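Local coordinates for protein class D beta-lactamase (Fusobacterium nucleatum subsp. polymorphum, PDB 4IED) that probably hydrolyses the ring of beta-lactam antibiotics such as penicillins, giving substituted beta-amino acids and so resistance to these drugs, at residues Arg48-Phe53 and Ser153-Val158; Gly209-Trp214 and Tyr222-Asn227. All coordinates share one frame; numbering follows the deposited sequence.

From the N terminus, the chain first leaves helix 46-49 through Arg48-Phe53, then runs through 99 residues, 38 of them helical and none in a strand, before Ser153-Val158 returns to close contact 1. Contact 2 opens only afterwards and closes a short hairpin between strands 208-216 and 221-229, so the two are in series and neither nest nor cross. In space they meet, with centres 10 Å apart. Helix 154-165 lies on the face of the sheet that carries Ala225, where Ala154 and Val158 pack, while Arg48 NE probably hydrogen-bonds Asn227 OD1. The long excursion, part helical and without strands, is thereby tied at its base to the central antiparallel sheet.

Contact 1 of 2, residues Arg48-Phe53 and Ser153-Val158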
loop_
_atom_site.group_PDB
_atom_site.type_symbol
_atom_site.label_atom_id
_atom_site.label_comp_id
_atom_site.label_asym_id
_atom_site.label_seq_id
_atom_site.Cartn_x
_atom_site.Cartn_y
_atom_site.Cartn_z
ATOM N N ARG A 48 9.389 -7.869 13.571
ATOM C CA ARG A 48 8.497 -8.033 12.408
ATOM C C ARG A 48 8.384 -6.750 11.569
ATOM O O ARG A 48 8.163 -6.863 10.383
ATOM C CB ARG A 48 7.135 -8.524 12.913
ATOM C CG ARG A 48 6.162 -8.796 11.795
ATOM C CD ARG A 48 4.915 -9.446 12.307
ATOM N NE ARG A 48 3.904 -9.529 11.240
ATOM C CZ ARG A 48 3.018 -10.526 11.086
ATOM N NH1 ARG A 48 2.962 -11.570 11.867
ATOM N NH2 ARG A 48 2.145 -10.382 10.092
ATOM N N ALA A 49 8.548 -5.592 12.151
ATOM C CA ALA A 49 8.557 -4.344 11.349
ATOM C C ALA A 49 9.628 -4.374 10.310
ATOM O O ALA A 49 9.430 -3.848 9.248
ATOM C CB ALA A 49 8.744 -3.156 12.234
ATOM N N ASN A 50 10.715 -5.108 10.574
ATOM C CA ASN A 50 11.836 -5.229 9.569
ATOM C C ASN A 50 11.723 -6.513 8.749
ATOM O O ASN A 50 12.643 -6.790 7.903
ATOM C CB ASN A 50 13.148 -5.170 10.307
ATOM C CG ASN A 50 13.425 -3.823 10.863
ATOM O OD1 ASN A 50 13.709 -3.631 12.061
ATOM N ND2 ASN A 50 13.363 -2.863 9.992
ATOM N N GLU A 51 10.676 -7.350 8.926
ATOM C CA GLU A 51 10.569 -8.572 8.170
ATOM C C GLU A 51 9.784 -8.335 6.904
ATOM O O GLU A 51 8.727 -7.719 6.889
ATOM C CB GLU A 51 9.788 -9.655 8.998
ATOM C CG GLU A 51 9.606 -10.987 8.293
ATOM C CD GLU A 51 9.054 -12.060 9.142
ATOM O OE1 GLU A 51 8.665 -11.751 10.302
ATOM O OE2 GLU A 51 9.040 -13.223 8.584
ATOM N N ARG A 52 10.328 -8.808 5.810
ATOM C CA ARG A 52 9.750 -8.623 4.510
ATOM C C ARG A 52 8.669 -9.687 4.224
ATOM O O ARG A 52 8.875 -10.890 4.482
ATOM C CB ARG A 52 10.805 -8.703 3.405
ATOM C CG ARG A 52 11.787 -7.559 3.452
ATOM C CD ARG A 52 12.753 -7.726 2.319
ATOM N NE ARG A 52 13.610 -6.553 2.121
ATOM C CZ ARG A 52 14.736 -6.585 1.461
ATOM N NH1 ARG A 52 15.296 -7.700 1.040
ATOM N NH2 ARG A 52 15.384 -5.453 1.245
ATOM N N PHE A 53 7.537 -9.201 3.701
ATOM C CA PHE A 53 6.367 -10.035 3.322
ATOM C C PHE A 53 5.920 -9.674 1.941
ATOM O O PHE A 53 6.116 -8.489 1.398
ATOM C CB PHE A 53 5.131 -9.879 4.286
ATOM C CG PHE A 53 5.438 -10.216 5.729
ATOM C CD1 PHE A 53 5.447 -11.554 6.117
ATOM C CD2 PHE A 53 5.637 -9.241 6.719
ATOM C CE1 PHE A 53 5.707 -11.889 7.445
ATOM C CE2 PHE A 53 5.885 -9.517 8.016
ATOM C CZ PHE A 53 5.936 -10.863 8.395
ATOM N N SER A 153 9.159 -4.927 3.786
ATOM C CA SER A 153 8.809 -4.808 5.181
ATOM C C SER A 153 7.962 -3.593 5.491
ATOM O O SER A 153 7.885 -2.688 4.697
ATOM C CB SER A 153 10.066 -4.829 6.057
ATOM O OG SER A 153 10.747 -3.568 5.898
ATOM N N ALA A 154 7.326 -3.604 6.669
ATOM C CA ALA A 154 6.532 -2.434 7.094
ATOM C C ALA A 154 7.460 -1.213 7.127
ATOM O O ALA A 154 7.055 -0.155 6.727
ATOM C CB ALA A 154 5.829 -2.703 8.459
ATOM N N MET A 155 8.673 -1.380 7.646
ATOM C CA MET A 155 9.609 -0.242 7.765
ATOM C C MET A 155 9.944 0.280 6.350
ATOM O O MET A 155 10.011 1.510 6.137
ATOM C CB MET A 155 10.921 -0.646 8.476
ATOM C CG MET A 155 11.710 0.513 8.967
ATOM S SD MET A 155 10.980 1.271 10.414
ATOM C CE MET A 155 11.184 0.141 11.649
ATOM N N GLU A 156 10.159 -0.573 5.376
ATOM C CA GLU A 156 10.475 -0.206 4.042
ATOM C C GLU A 156 9.309 0.503 3.426
ATOM O O GLU A 156 9.523 1.484 2.675
ATOM C CB GLU A 156 10.865 -1.513 3.264
ATOM C CG GLU A 156 12.296 -1.947 3.514
ATOM C CD GLU A 156 12.620 -3.277 2.964
ATOM O OE1 GLU A 156 11.799 -4.136 2.629
ATOM O OE2 GLU A 156 13.901 -3.510 2.934
ATOM N N GLN A 157 8.090 0.025 3.627
ATOM C CA GLN A 157 6.886 0.689 3.074
ATOM C C GLN A 157 6.835 2.122 3.631
ATOM O O GLN A 157 6.589 3.082 2.861
ATOM C CB GLN A 157 5.633 -0.028 3.452
ATOM C CG GLN A 157 5.480 -1.431 2.857
ATOM C CD GLN A 157 4.407 -1.573 1.833
ATOM O OE1 GLN A 157 3.738 -2.717 1.721
ATOM N NE2 GLN A 157 4.158 -0.597 1.075
ATOM N N VAL A 158 7.007 2.321 4.923
ATOM C CA VAL A 158 6.934 3.641 5.554
ATOM C C VAL A 158 7.953 4.570 4.940
ATOM O O VAL A 158 7.662 5.745 4.703
ATOM C CB VAL A 158 7.073 3.482 7.081
ATOM C CG1 VAL A 158 7.277 4.880 7.716
ATOM C CG2 VAL A 158 5.841 2.829 7.647
HETATM O O HOH W 1 6.850 -6.085 8.062
#
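Arg52 grips the carboxylate of Glu156 side-on, its NE and NH2 both donating, at the outer end of this contact. NE is shared between the two oxygens and stands 3.1 Å from Glu156 OE1, while NH2 lies 3.0 Å from Glu156 OE2. The two planes are 34° apart, and the carboxylate sits at the edge of the guanidinium near its plane, as expected for a salt bridge rather than a face-on approach. Glu156 OE1 also accepts from the backbone, with Ser153 N 3.0 Å away on the anti side and well out of the carboxylate plane. In return Glu156 N donates to Ser153 OG at 3.1 Å; chi1 of 73° sets this hydroxyl between the backbone N and carbonyl carbon of Ser153, within range of that N-H.

The tight part lies at the helix start. Ser153 CB is wedged against two carbonyls, 3.3 Å from Glu51 O and 3.4 Å from Ala49 O. Met155 N reaches Ala49 O at 3.0 Å in a fairly straight bond (160° at the hydrogen), and the bent chain of Met155 brings its CE to 4.1 Å from Ala49 CB. A water fills out the polar network, donating to Arg48 O and Glu51 O and accepting from Ala154 N, which satisfies an amide of the first helical turn.

By contrast, Glu51, exposed and pointing away, marks the loose solvent side; Asn50 starts away from the helix but runs back beside Met155 at its rim. Arg52, partly exposed, also touches Asn134, a residue of a magnesium site seen in this protein. The reciprocal Ser153-Glu156 bonds define a capping box at the N terminus of helix 154-165, here reinforced by an arginine from a loop distant in sequence.

Contact 2 of 2, residues Gly209-Trp214 and Tyr222-Asn227; sequences GWFVGW and YSFAIN
Phe224 lays its ring across the backbone of Gly213, its partner in an antiparallel hydrogen-bonded pair. From CB the chain turns over the neighbouring strand, because chi1 of 67° sets CG between the backbone N and the carbonyl carbon. CG stands 3.8 Å from Gly213 O, and CD2 comes closer to the same oxygen. CD1 faces Gly213 N, CE1 touches Phe211 CD2 at 3.7 Å, and CE2 reaches Trp214 N at 3.3 Å. At the tip, CZ is 3.6 Å from Gly213 CA, which sits 3.9 Å from the ring centroid and 24° off its normal, a CH-pi contact over the face. The Phe211 ring meets Phe224 obliquely, planes at 57°. Four backbone bonds join Phe211 to Ile226 and Gly213 to Phe224, the shortest being Phe224 N to Gly213 O at 2.8 Å. On the other face Asn227 CB lies over the six-membered ring of Trp210, 4.0 Å from its centroid.

The hairpin lies mid-sheet, between strands 29-35 and 192-200. Helix 238-249 packs on Phe211 and Ile226, and helix 154-165 covers Trp210, Val212, Trp214 and Ser223.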
loop_
_atom_site.group_PDB
_atom_site.type_symbol
_atom_site.label_atom_id
_atom_site.label_comp_id
_atom_site.label_asym_id
_atom_site.label_seq_id
_atom_site.Cartn_x
_atom_site.Cartn_y
_atom_site.Cartn_z
ATOM N N GLY A 209 -2.450 -9.561 6.255
ATOM C CA GLY A 209 -3.204 -8.358 5.879
ATOM C C GLY A 209 -2.395 -7.085 6.055
ATOM O O GLY A 209 -1.801 -6.874 7.072
ATOM N N TRP A 210 -2.402 -6.242 5.072
ATOM C CA TRP A 210 -1.666 -4.929 5.052
ATOM C C TRP A 210 -2.647 -3.766 5.003
ATOM O O TRP A 210 -3.671 -3.840 4.307
ATOM C CB TRP A 210 -0.811 -4.801 3.770
ATOM C CG TRP A 210 0.462 -5.572 3.614
ATOM C CD1 TRP A 210 0.628 -6.720 2.904
ATOM C CD2 TRP A 210 1.761 -5.152 4.064
ATOM N NE1 TRP A 210 1.939 -7.130 2.945
ATOM C CE2 TRP A 210 2.682 -6.139 3.620
ATOM C CE3 TRP A 210 2.227 -4.070 4.874
ATOM C CZ2 TRP A 210 4.031 -6.007 3.859
ATOM C CZ3 TRP A 210 3.517 -3.919 5.095
ATOM C CH2 TRP A 210 4.472 -4.876 4.573
ATOM N N PHE A 211 -2.231 -2.666 5.632
ATOM C CA PHE A 211 -2.828 -1.338 5.359
ATOM C C PHE A 211 -1.689 -0.377 5.523
ATOM O O PHE A 211 -1.040 -0.289 6.543
ATOM C CB PHE A 211 -4.053 -1.030 6.262
ATOM C CG PHE A 211 -4.674 0.325 6.063
ATOM C CD1 PHE A 211 -4.945 0.804 4.808
ATOM C CD2 PHE A 211 -4.991 1.100 7.146
ATOM C CE1 PHE A 211 -5.543 2.049 4.659
ATOM C CE2 PHE A 211 -5.585 2.354 6.987
ATOM C CZ PHE A 211 -5.852 2.779 5.768
ATOM N N VAL A 212 -1.403 0.349 4.429
ATOM C CA VAL A 212 -0.267 1.312 4.369
ATOM C C VAL A 212 -0.766 2.633 3.821
ATOM O O VAL A 212 -1.696 2.679 3.073
ATOM C CB VAL A 212 0.952 0.786 3.569
ATOM C CG1 VAL A 212 1.289 -0.671 3.978
ATOM C CG2 VAL A 212 0.726 0.863 2.099
ATOM N N GLY A 213 -0.069 3.703 4.242
ATOM C CA GLY A 213 -0.501 5.034 3.747
ATOM C C GLY A 213 0.193 6.144 4.515
ATOM O O GLY A 213 1.252 5.990 5.087
ATOM N N TRP A 214 -0.475 7.269 4.538
ATOM C CA TRP A 214 -0.066 8.388 5.322
ATOM C C TRP A 214 -1.238 9.329 5.591
ATOM O O TRP A 214 -2.260 9.290 4.940
ATOM C CB TRP A 214 1.076 9.202 4.638
ATOM C CG TRP A 214 0.613 9.953 3.389
ATOM C CD1 TRP A 214 0.293 11.290 3.325
ATOM C CD2 TRP A 214 0.606 9.453 2.035
ATOM N NE1 TRP A 214 0.022 11.606 2.016
ATOM C CE2 TRP A 214 0.129 10.497 1.211
ATOM C CE3 TRP A 214 0.790 8.212 1.479
ATOM C CZ2 TRP A 214 -0.027 10.333 -0.162
ATOM C CZ3 TRP A 214 0.653 8.053 0.134
ATOM C CH2 TRP A 214 0.176 9.065 -0.677
ATOM N N TYR A 222 2.282 11.848 8.765
ATOM C CA TYR A 222 2.480 10.580 9.479
ATOM C C TYR A 222 2.369 9.471 8.497
ATOM O O TYR A 222 1.282 9.212 7.991
ATOM C CB TYR A 222 1.438 10.415 10.601
ATOM C CG TYR A 222 1.372 11.558 11.571
ATOM C CD1 TYR A 222 0.576 12.667 11.255
ATOM C CD2 TYR A 222 2.028 11.527 12.813
ATOM C CE1 TYR A 222 0.444 13.748 12.090
ATOM C CE2 TYR A 222 1.954 12.687 13.603
ATOM C CZ TYR A 222 1.169 13.763 13.248
ATOM O OH TYR A 222 1.074 14.939 14.078
ATOM N N SER A 223 3.499 8.814 8.180
ATOM C CA SER A 223 3.457 7.720 7.219
ATOM C C SER A 223 3.363 6.419 8.028
ATOM O O SER A 223 3.938 6.299 9.112
ATOM C CB SER A 223 4.722 7.679 6.417
ATOM O OG SER A 223 4.740 8.831 5.538
ATOM N N PHE A 224 2.601 5.469 7.538
ATOM C CA PHE A 224 2.319 4.274 8.362
ATOM C C PHE A 224 2.204 3.041 7.491
ATOM O O PHE A 224 1.938 3.005 6.314
ATOM C CB PHE A 224 1.024 4.428 9.151
ATOM C CG PHE A 224 -0.226 4.456 8.281
ATOM C CD1 PHE A 224 -0.874 3.258 7.890
ATOM C CD2 PHE A 224 -0.775 5.669 7.904
ATOM C CE1 PHE A 224 -1.987 3.285 7.108
ATOM C CE2 PHE A 224 -1.911 5.680 7.113
ATOM C CZ PHE A 224 -2.488 4.490 6.707
ATOM N N ALA A 225 2.513 1.924 8.196
ATOM C CA ALA A 225 2.252 0.516 7.752
ATOM C C ALA A 225 1.942 -0.429 8.883
ATOM O O ALA A 225 2.699 -0.460 9.860
ATOM C CB ALA A 225 3.456 -0.005 6.990
ATOM N N ILE A 226 0.842 -1.148 8.681
ATOM C CA ILE A 226 0.479 -2.250 9.590
ATOM C C ILE A 226 0.397 -3.482 8.730
ATOM O O ILE A 226 -0.035 -3.485 7.585
ATOM C CB ILE A 226 -0.846 -1.971 10.315
ATOM C CG1 ILE A 226 -1.117 -3.014 11.459
ATOM C CG2 ILE A 226 -2.053 -1.921 9.397
ATOM C CD1 ILE A 226 -2.225 -2.522 12.350
ATOM N N ASN A 227 0.873 -4.578 9.314
ATOM C CA ASN A 227 0.479 -5.929 8.794
ATOM C C ASN A 227 0.187 -6.852 9.945
ATOM O O ASN A 227 0.658 -6.719 11.052
ATOM C CB ASN A 227 1.493 -6.480 7.760
ATOM C CG ASN A 227 2.845 -6.846 8.346
ATOM O OD1 ASN A 227 2.979 -7.691 9.188
ATOM N ND2 ASN A 227 3.906 -6.251 7.775
#